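PDB 6VT2: adhesin from Streptococcus sanguinis SK1 = NCTC 7863, which binds sialylated glycans through two tandem Siglec-like modules, probably attaching the bacterium to host surfaces. Local coordinates for residues I215-G219 / I285-A291; N322-T328 / S389-D393. Numbering follows the deposited sequence.

The two contacts adjoin where the second Siglec-like domain meets the atypical Rib domain that follows it. Contact 1 lies within the Siglec-like domain, and contact 2 joins the loop after strand 314-321 of the Siglec-like sheet to strand 392-395 of the Rib sheet at a calcium ion. Their centres are about 11 Å apart. They touch at two probable hydrogen bonds: R218 O to Q323 NE2 at 2.9 Å, and A291 N to S389 OG at 2.9 Å. R218 NH1 also lies 2.7 Å from N322 OD1. The glycan is closer to contact 1: the side chain of L289 is about 4 Å from the bound sialic acid, against about 11 Å for that of S389.

Contact 1. Residues I215-G219 / I285-A291; sequences IFYRG and IPKSLPA
Strand 213-217 ends at Y217, and R218 (phi/psi -56/131) leads into G219, with positive phi (80/11). CA atoms pair as R218 with I285 (5.1 Å) and G219 with P286 (4.9 Å). One water accepts from I285 N and donates to Y217 O, 2.8 Å from each. I285 O accepts from G219 N at 2.8 Å and lies 3.3 Å from R218 CA in a CA-H...O contact. I285 CG1 packs on F216 CB at 3.8 Å. A type I turn spans P286 to L289, closed by L289 N to P286 O (3.0 Å). R218, with chi1 m, chi2 t and chi3 p, extends its guanidinium to this turn. R218 NH2 donates to K287 O and R218 NE to L289 O, both at 2.7 Å, and both acceptors lie near the guanidinium plane. R218 CD meets A291 CB at 4.0 Å. The arrangement ties the end of edge strand 213-217, and the residues after it, to the loop between strands 277-283 and 296-305, where L289 approaches the bound sialic acid.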
ATOM      1  N   ILE A 215     -10.277  28.367   6.635  1.00 11.20           N
ATOM      2  CA  ILE A 215     -10.134  29.668   7.238  1.00  9.93           C
ATOM      3  C   ILE A 215      -8.695  30.082   7.101  1.00 10.21           C
ATOM      4  O   ILE A 215      -7.799  29.323   7.479  1.00 12.81           O
ATOM      5  CB  ILE A 215     -10.514  29.634   8.702  1.00 11.09           C
ATOM      6  CG1 ILE A 215     -11.977  29.375   8.853  1.00 15.46           C
ATOM      7  CG2 ILE A 215     -10.226  31.000   9.310  1.00 12.11           C
ATOM      8  CD1 ILE A 215     -12.343  29.000  10.332  1.00 31.61           C
ATOM      9  N   PHE A 216      -8.482  31.303   6.608  1.00  9.13           N
ATOM     10  CA  PHE A 216      -7.165  31.899   6.538  1.00 10.19           C
ATOM     11  C   PHE A 216      -7.236  33.170   7.343  1.00  9.96           C
ATOM     12  O   PHE A 216      -8.046  34.042   7.063  1.00  9.89           O
ATOM     13  CB  PHE A 216      -6.737  32.186   5.098  1.00  9.17           C
ATOM     14  CG  PHE A 216      -6.204  30.993   4.404  1.00  9.17           C
ATOM     15  CD1 PHE A 216      -6.981  29.881   4.090  1.00  9.16           C
ATOM     16  CD2 PHE A 216      -4.878  30.992   4.017  1.00  9.22           C
ATOM     17  CE1 PHE A 216      -6.399  28.793   3.431  1.00 11.74           C
ATOM     18  CE2 PHE A 216      -4.318  29.881   3.444  1.00  9.66           C
ATOM     19  CZ  PHE A 216      -5.090  28.825   3.120  1.00 10.61           C
ATOM     20  N   TYR A 217      -6.351  33.301   8.280  1.00  9.15           N
ATOM     21  CA  TYR A 217      -6.303  34.494   9.104  1.00  9.23           C
ATOM     22  C   TYR A 217      -5.499  35.540   8.384  1.00  9.19           C
ATOM     23  O   TYR A 217      -4.366  35.269   7.963  1.00  9.32           O
ATOM     24  CB  TYR A 217      -5.657  34.163  10.456  1.00  9.88           C
ATOM     25  CG  TYR A 217      -6.559  33.293  11.253  1.00 10.42           C
ATOM     26  CD1 TYR A 217      -7.624  33.781  11.953  1.00 12.85           C
ATOM     27  CD2 TYR A 217      -6.383  31.927  11.209  1.00 12.74           C
ATOM     28  CE1 TYR A 217      -8.472  32.940  12.611  1.00 11.05           C
ATOM     29  CE2 TYR A 217      -7.250  31.094  11.861  1.00 15.53           C
ATOM     30  CZ  TYR A 217      -8.270  31.614  12.588  1.00 16.80           C
ATOM     31  OH  TYR A 217      -9.167  30.765  13.206  1.00 20.10           O
ATOM     32  N   ARG A 218      -6.045  36.739   8.274  1.00  9.20           N
ATOM     33  CA  ARG A 218      -5.364  37.803   7.572  1.00  9.23           C
ATOM     34  C   ARG A 218      -3.986  38.015   8.175  1.00  9.25           C
ATOM     35  O   ARG A 218      -3.833  38.109   9.380  1.00  9.98           O
ATOM     36  CB  ARG A 218      -6.208  39.087   7.638  1.00  9.23           C
ATOM     37  CG  ARG A 218      -7.541  38.898   6.931  1.00 11.22           C
ATOM     38  CD  ARG A 218      -8.561  39.986   7.304  1.00  9.23           C
ATOM     39  NE  ARG A 218      -8.109  41.299   6.934  1.00  9.27           N
ATOM     40  CZ  ARG A 218      -7.833  42.286   7.795  1.00 10.86           C
ATOM     41  NH1 ARG A 218      -8.018  42.118   9.081  1.00  9.60           N
ATOM     42  NH2 ARG A 218      -7.428  43.450   7.393  1.00 13.15           N
ATOM     43  N   GLY A 219      -2.974  38.074   7.339  1.00  9.28           N
ATOM     44  CA  GLY A 219      -1.645  38.345   7.784  1.00  9.31           C
ATOM     45  C   GLY A 219      -0.895  37.201   8.381  1.00  9.31           C
ATOM     46  O   GLY A 219       0.201  37.433   8.911  1.00 10.35           O
ATOM     47  N   ILE A 285      -3.435  35.539   3.109  1.00  9.30           N
ATOM     48  CA  ILE A 285      -4.324  36.623   2.766  1.00  9.31           C
ATOM     49  C   ILE A 285      -3.777  37.882   3.413  1.00  9.76           C
ATOM     50  O   ILE A 285      -3.749  37.969   4.646  1.00  9.31           O
ATOM     51  CB  ILE A 285      -5.734  36.319   3.259  1.00  9.28           C
ATOM     52  CG1 ILE A 285      -6.317  35.077   2.616  1.00  9.27           C
ATOM     53  CG2 ILE A 285      -6.669  37.526   2.992  1.00  9.34           C
ATOM     54  CD1 ILE A 285      -6.414  35.072   1.109  1.00 10.21           C
ATOM     55  N   PRO A 286      -3.307  38.856   2.658  1.00  9.37           N
ATOM     56  CA  PRO A 286      -2.791  40.072   3.298  1.00 10.04           C
ATOM     57  C   PRO A 286      -3.886  40.943   3.867  1.00  9.37           C
ATOM     58  O   PRO A 286      -5.048  40.840   3.488  1.00  9.36           O
ATOM     59  CB  PRO A 286      -2.076  40.776   2.160  1.00 11.13           C
ATOM     60  CG  PRO A 286      -2.927  40.381   0.926  1.00 10.05           C
ATOM     61  CD  PRO A 286      -3.330  38.957   1.179  1.00  9.40           C
ATOM     62  N   LYS A 287      -3.488  41.793   4.816  1.00  9.37           N
ATOM     63  CA  LYS A 287      -4.499  42.562   5.520  1.00  9.35           C
ATOM     64  C   LYS A 287      -5.204  43.544   4.604  1.00 10.42           C
ATOM     65  O   LYS A 287      -6.275  44.021   4.969  1.00 10.33           O
ATOM     66  CB  LYS A 287      -3.889  43.291   6.710  1.00 10.11           C
ATOM     67  CG  LYS A 287      -2.931  44.431   6.365  1.00  9.39           C
ATOM     68  CD  LYS A 287      -2.366  45.114   7.580  1.00 12.28           C
ATOM     69  CE  LYS A 287      -1.695  46.422   7.161  1.00 15.64           C
ATOM     70  NZ  LYS A 287      -0.979  47.044   8.309  1.00 16.91           N
ATOM     71  N   SER A 288      -4.634  43.817   3.433  1.00  9.93           N
ATOM     72  CA  SER A 288      -5.301  44.677   2.471  1.00 11.49           C
ATOM     73  C   SER A 288      -6.629  44.101   2.007  1.00 12.22           C
ATOM     74  O   SER A 288      -7.446  44.855   1.458  1.00 13.35           O
ATOM     75  CB  SER A 288      -4.450  44.924   1.266  1.00 13.25           C
ATOM     76  OG  SER A 288      -4.137  43.688   0.675  1.00 14.72           O
ATOM     77  N   LEU A 289      -6.859  42.776   2.181  1.00  9.85           N
ATOM     78  CA  LEU A 289      -8.173  42.183   2.000  1.00  9.45           C
ATOM     79  C   LEU A 289      -8.906  42.167   3.332  1.00  9.35           C
ATOM     80  O   LEU A 289      -8.499  41.434   4.239  1.00 11.04           O
ATOM     81  CB  LEU A 289      -8.052  40.770   1.450  1.00 11.12           C
ATOM     82  CG  LEU A 289      -7.499  40.755   0.023  1.00 13.39           C
ATOM     83  CD1 LEU A 289      -7.389  39.360  -0.437  1.00 18.35           C
ATOM     84  CD2 LEU A 289      -8.362  41.539  -0.969  1.00 28.66           C
ATOM     85  N   PRO A 290     -10.030  42.845   3.447  1.00  9.55           N
ATOM     86  CA  PRO A 290     -10.788  42.794   4.688  1.00 10.30           C
ATOM     87  C   PRO A 290     -11.579  41.513   4.831  1.00 12.45           C
ATOM     88  O   PRO A 290     -12.029  40.906   3.862  1.00 10.42           O
ATOM     89  CB  PRO A 290     -11.737  43.987   4.562  1.00 12.08           C
ATOM     90  CG  PRO A 290     -11.867  44.206   3.119  1.00 14.36           C
ATOM     91  CD  PRO A 290     -10.544  43.829   2.508  1.00 12.36           C
ATOM     92  N   ALA A 291     -11.774  41.118   6.077  1.00  9.41           N
ATOM     93  CA  ALA A 291     -12.731  40.095   6.402  1.00 10.57           C
ATOM     94  C   ALA A 291     -14.125  40.692   6.317  1.00 15.48           C
ATOM     95  O   ALA A 291     -14.326  41.907   6.405  1.00 15.41           O
ATOM     96  CB  ALA A 291     -12.461  39.544   7.797  1.00 13.79           C
TER
HETATM   97  O   HOH W   1      -3.849  34.074   5.492  1.00  9.23           O

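Contact 2. Residues N322-T328 / S389-D393. With CA (calcium ion), chain G.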
ATOM      1  N   ASN A 322     -10.143  37.678  10.822  1.00  9.14           N
ATOM      2  CA  ASN A 322      -9.273  38.599  11.518  1.00  9.15           C
ATOM      3  C   ASN A 322      -8.496  37.836  12.556  1.00  9.14           C
ATOM      4  O   ASN A 322      -9.015  36.902  13.178  1.00  9.12           O
ATOM      5  CB  ASN A 322     -10.079  39.676  12.212  1.00  9.15           C
ATOM      6  CG  ASN A 322     -10.797  40.557  11.277  1.00 10.80           C
ATOM      7  OD1 ASN A 322     -10.232  41.069  10.310  1.00 11.98           O
ATOM      8  ND2 ASN A 322     -12.056  40.750  11.525  1.00 14.11           N
ATOM      9  N   GLN A 323      -7.302  38.310  12.843  1.00  9.15           N
ATOM     10  CA  GLN A 323      -6.510  37.671  13.889  1.00  9.15           C
ATOM     11  C   GLN A 323      -7.187  37.660  15.242  1.00  9.14           C
ATOM     12  O   GLN A 323      -6.967  36.717  16.023  1.00  9.14           O
ATOM     13  CB  GLN A 323      -5.142  38.342  13.997  1.00  9.18           C
ATOM     14  CG  GLN A 323      -4.270  37.913  12.844  1.00  9.20           C
ATOM     15  CD  GLN A 323      -2.894  38.478  12.915  1.00 10.46           C
ATOM     16  OE1 GLN A 323      -2.360  38.745  14.041  1.00 11.17           O
ATOM     17  NE2 GLN A 323      -2.297  38.730  11.757  1.00  9.49           N
ATOM     18  N   THR A 324      -7.972  38.666  15.534  1.00  9.34           N
ATOM     19  CA  THR A 324      -8.629  38.656  16.817  1.00  9.13           C
ATOM     20  C   THR A 324      -9.518  37.444  16.959  1.00  9.24           C
ATOM     21  O   THR A 324      -9.798  37.041  18.082  1.00 10.84           O
ATOM     22  CB  THR A 324      -9.381  39.960  17.054  1.00  9.89           C
ATOM     23  OG1 THR A 324      -9.877  39.890  18.397  1.00 10.62           O
ATOM     24  CG2 THR A 324     -10.531  40.150  16.112  1.00 10.29           C
ATOM     25  N   ASP A 325      -9.929  36.817  15.854  1.00 10.10           N
ATOM     26  CA  ASP A 325     -10.760  35.646  15.963  1.00 11.88           C
ATOM     27  C   ASP A 325      -9.999  34.446  16.509  1.00 11.23           C
ATOM     28  O   ASP A 325     -10.630  33.504  17.003  1.00 16.12           O
ATOM     29  CB  ASP A 325     -11.350  35.312  14.597  1.00 13.22           C
ATOM     30  CG  ASP A 325     -12.345  36.276  14.116  1.00 21.41           C
ATOM     31  OD1 ASP A 325     -12.644  37.252  14.811  1.00 16.76           O
ATOM     32  OD2 ASP A 325     -12.813  36.080  12.956  1.00 27.39           O
ATOM     33  N   LYS A 326      -8.670  34.433  16.450  1.00  9.13           N
ATOM     34  CA  LYS A 326      -7.952  33.320  17.041  1.00 12.89           C
ATOM     35  C   LYS A 326      -7.171  33.632  18.290  1.00 13.57           C
ATOM     36  O   LYS A 326      -6.616  32.711  18.865  1.00 18.80           O
ATOM     37  CB  LYS A 326      -7.000  32.693  16.032  1.00 24.21           C
ATOM     38  CG  LYS A 326      -5.977  33.608  15.577  1.00 17.93           C
ATOM     39  CD  LYS A 326      -4.890  32.824  14.687  1.00 15.18           C
ATOM     40  CE  LYS A 326      -3.948  32.020  15.440  1.00 19.51           C
ATOM     41  NZ  LYS A 326      -2.805  31.527  14.617  1.00 18.86           N
ATOM     42  N   TYR A 327      -7.049  34.881  18.679  1.00 12.13           N
ATOM     43  CA  TYR A 327      -6.296  35.270  19.859  1.00 12.28           C
ATOM     44  C   TYR A 327      -7.224  35.797  20.929  1.00 13.10           C
ATOM     45  O   TYR A 327      -8.107  36.598  20.646  1.00 12.21           O
ATOM     46  CB  TYR A 327      -5.290  36.412  19.508  1.00  9.42           C
ATOM     47  CG  TYR A 327      -4.217  35.880  18.605  1.00 10.76           C
ATOM     48  CD1 TYR A 327      -3.370  34.860  19.033  1.00 11.69           C
ATOM     49  CD2 TYR A 327      -4.045  36.370  17.331  1.00 10.98           C
ATOM     50  CE1 TYR A 327      -2.415  34.333  18.203  1.00 11.59           C
ATOM     51  CE2 TYR A 327      -3.124  35.835  16.496  1.00 11.20           C
ATOM     52  CZ  TYR A 327      -2.286  34.831  16.929  1.00 12.35           C
ATOM     53  OH  TYR A 327      -1.323  34.270  16.094  1.00 13.31           O
ATOM     54  N   THR A 328      -6.957  35.413  22.173  1.00 11.05           N
ATOM     55  CA  THR A 328      -7.635  35.960  23.340  1.00 14.82           C
ATOM     56  C   THR A 328      -6.557  36.444  24.293  1.00 12.10           C
ATOM     57  O   THR A 328      -5.738  35.617  24.738  1.00 12.44           O
ATOM     58  CB  THR A 328      -8.472  34.881  23.998  1.00 20.57           C
ATOM     59  OG1 THR A 328      -9.473  34.479  23.066  1.00 21.11           O
ATOM     60  CG2 THR A 328      -9.147  35.414  25.228  1.00 18.43           C
ATOM     61  N   SER A 389     -11.309  46.452   8.309  1.00 11.39           N
ATOM     62  CA  SER A 389     -11.404  45.120   8.931  1.00 10.03           C
ATOM     63  C   SER A 389     -10.619  45.202  10.240  1.00 11.93           C
ATOM     64  O   SER A 389      -9.428  44.873  10.380  1.00 10.85           O
ATOM     65  CB  SER A 389     -10.864  44.044   7.993  1.00 10.81           C
ATOM     66  OG  SER A 389     -11.275  42.769   8.434  1.00 12.13           O
ATOM     67  N   ARG A 390     -11.264  45.770  11.245  1.00 13.06           N
ATOM     68  CA  ARG A 390     -10.592  46.006  12.506  1.00 11.74           C
ATOM     69  C   ARG A 390     -10.345  44.680  13.194  1.00  9.50           C
ATOM     70  O   ARG A 390     -11.163  43.761  13.121  1.00 12.26           O
ATOM     71  CB  ARG A 390     -11.444  46.918  13.386  1.00 13.34           C
ATOM     72  CG  ARG A 390     -11.363  48.369  12.946  1.00 15.65           C
ATOM     73  CD  ARG A 390     -12.593  49.122  13.514  1.00 23.30           C
ATOM     74  NE  ARG A 390     -12.613  49.162  14.971  1.00 27.94           N
ATOM     75  CZ  ARG A 390     -11.973  50.073  15.696  1.00 24.36           C
ATOM     76  NH1 ARG A 390     -12.062  50.036  17.006  1.00 27.49           N
ATOM     77  NH2 ARG A 390     -11.196  50.973  15.107  1.00 25.42           N
ATOM     78  N   SER A 391      -9.193  44.548  13.814  1.00 11.28           N
ATOM     79  CA  SER A 391      -8.776  43.309  14.430  1.00 10.41           C
ATOM     80  C   SER A 391      -8.200  43.659  15.785  1.00  9.72           C
ATOM     81  O   SER A 391      -7.009  43.983  15.902  1.00  9.19           O
ATOM     82  CB  SER A 391      -7.759  42.608  13.549  1.00 10.66           C
ATOM     83  OG  SER A 391      -7.465  41.340  14.066  1.00  9.17           O
ATOM     84  N   ARG A 392      -9.050  43.533  16.799  1.00 10.01           N
ATOM     85  CA  ARG A 392      -8.745  44.120  18.098  1.00 10.34           C
ATOM     86  C   ARG A 392      -9.398  43.295  19.184  1.00 10.43           C
ATOM     87  O   ARG A 392     -10.322  42.506  18.929  1.00 10.59           O
ATOM     88  CB  ARG A 392      -9.243  45.568  18.176  1.00 10.57           C
ATOM     89  CG  ARG A 392      -8.594  46.465  17.188  1.00 11.44           C
ATOM     90  CD  ARG A 392      -9.085  47.932  17.350  1.00 11.75           C
ATOM     91  NE  ARG A 392      -8.461  48.663  16.297  1.00 12.43           N
ATOM     92  CZ  ARG A 392      -8.047  49.911  16.362  1.00 13.46           C
ATOM     93  NH1 ARG A 392      -8.255  50.619  17.482  1.00 15.98           N
ATOM     94  NH2 ARG A 392      -7.425  50.431  15.343  1.00 14.07           N
ATOM     95  N   ASP A 393      -8.910  43.496  20.416  1.00 10.31           N
ATOM     96  CA  ASP A 393      -9.545  42.975  21.608  1.00  9.15           C
ATOM     97  C   ASP A 393      -9.489  44.106  22.609  1.00  9.35           C
ATOM     98  O   ASP A 393      -8.717  45.051  22.447  1.00 11.39           O
ATOM     99  CB  ASP A 393      -8.873  41.725  22.143  1.00  9.95           C
ATOM    100  CG  ASP A 393      -9.294  40.453  21.416  1.00 11.83           C
ATOM    101  OD1 ASP A 393     -10.496  40.290  21.195  1.00 11.41           O
ATOM    102  OD2 ASP A 393      -8.457  39.597  21.137  1.00 11.88           O
TER
HETATM  103 CA    CA G 701     -10.049  38.000  20.243  1.00 11.27          CA
HETATM  104  O   HOH W   2     -14.106  42.353  10.004  1.00 19.34           O
HETATM  105  O   HOH W   3     -10.958  35.717  20.667  1.00 20.30           O
HETATM  106  O   HOH W   4     -12.377  38.261  19.661  1.00 18.29           O
HETATM  107  O   HOH W   5     -10.658  37.615  22.478  1.00 18.09           O
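This contact is a calcium site that joins the loop after strand 314-321 of the Siglec-like sheet to strand 392-395 of the Rib sheet. Eight oxygens surround the ion. T324 binds the calcium twice, through O at 2.4 Å and OG1 at 2.6 Å. Y327 O lies 2.4 Å from the calcium. D393 binds the calcium with both OD1 (2.5 Å) and OD2 (2.4 Å). Three waters, 2.4 to 2.5 Å from the calcium, complete the shell. Protein ligands thus come from both segments, so the metal bridges them directly.

The 322-328 segment is a compact turn. D325 N bonds to N322 O (2.8 Å) and K326 N to Q323 O (2.9 Å). This fold brings the carbonyls of T324 and Y327 to the same ion. T324 also holds the second segment: its OG1 donates to R392 O at 2.7 Å, and its N donates to S391 OG at 3.1 Å. S391 OG bonds to D384 as well. Farther from the metal, S389 OG donates to N322 OD1 at 2.7 Å. Water 2 bridges the same two side chains, 3.0 Å from N322 ND2 and 3.3 Å from S389 OG.

D393 OD2 has a further partner in Y382 OH, and Y327 OH bonds to E220. K326 forms a salt bridge with E220 and a cation-pi contact with Y217. The 322-328 turn directly follows strand 314-321 of the Siglec-like domain. D393 lies on strand 392-395, which pairs antiparallel with strand 378-381 and is an outer strand of the three-stranded Rib sheet.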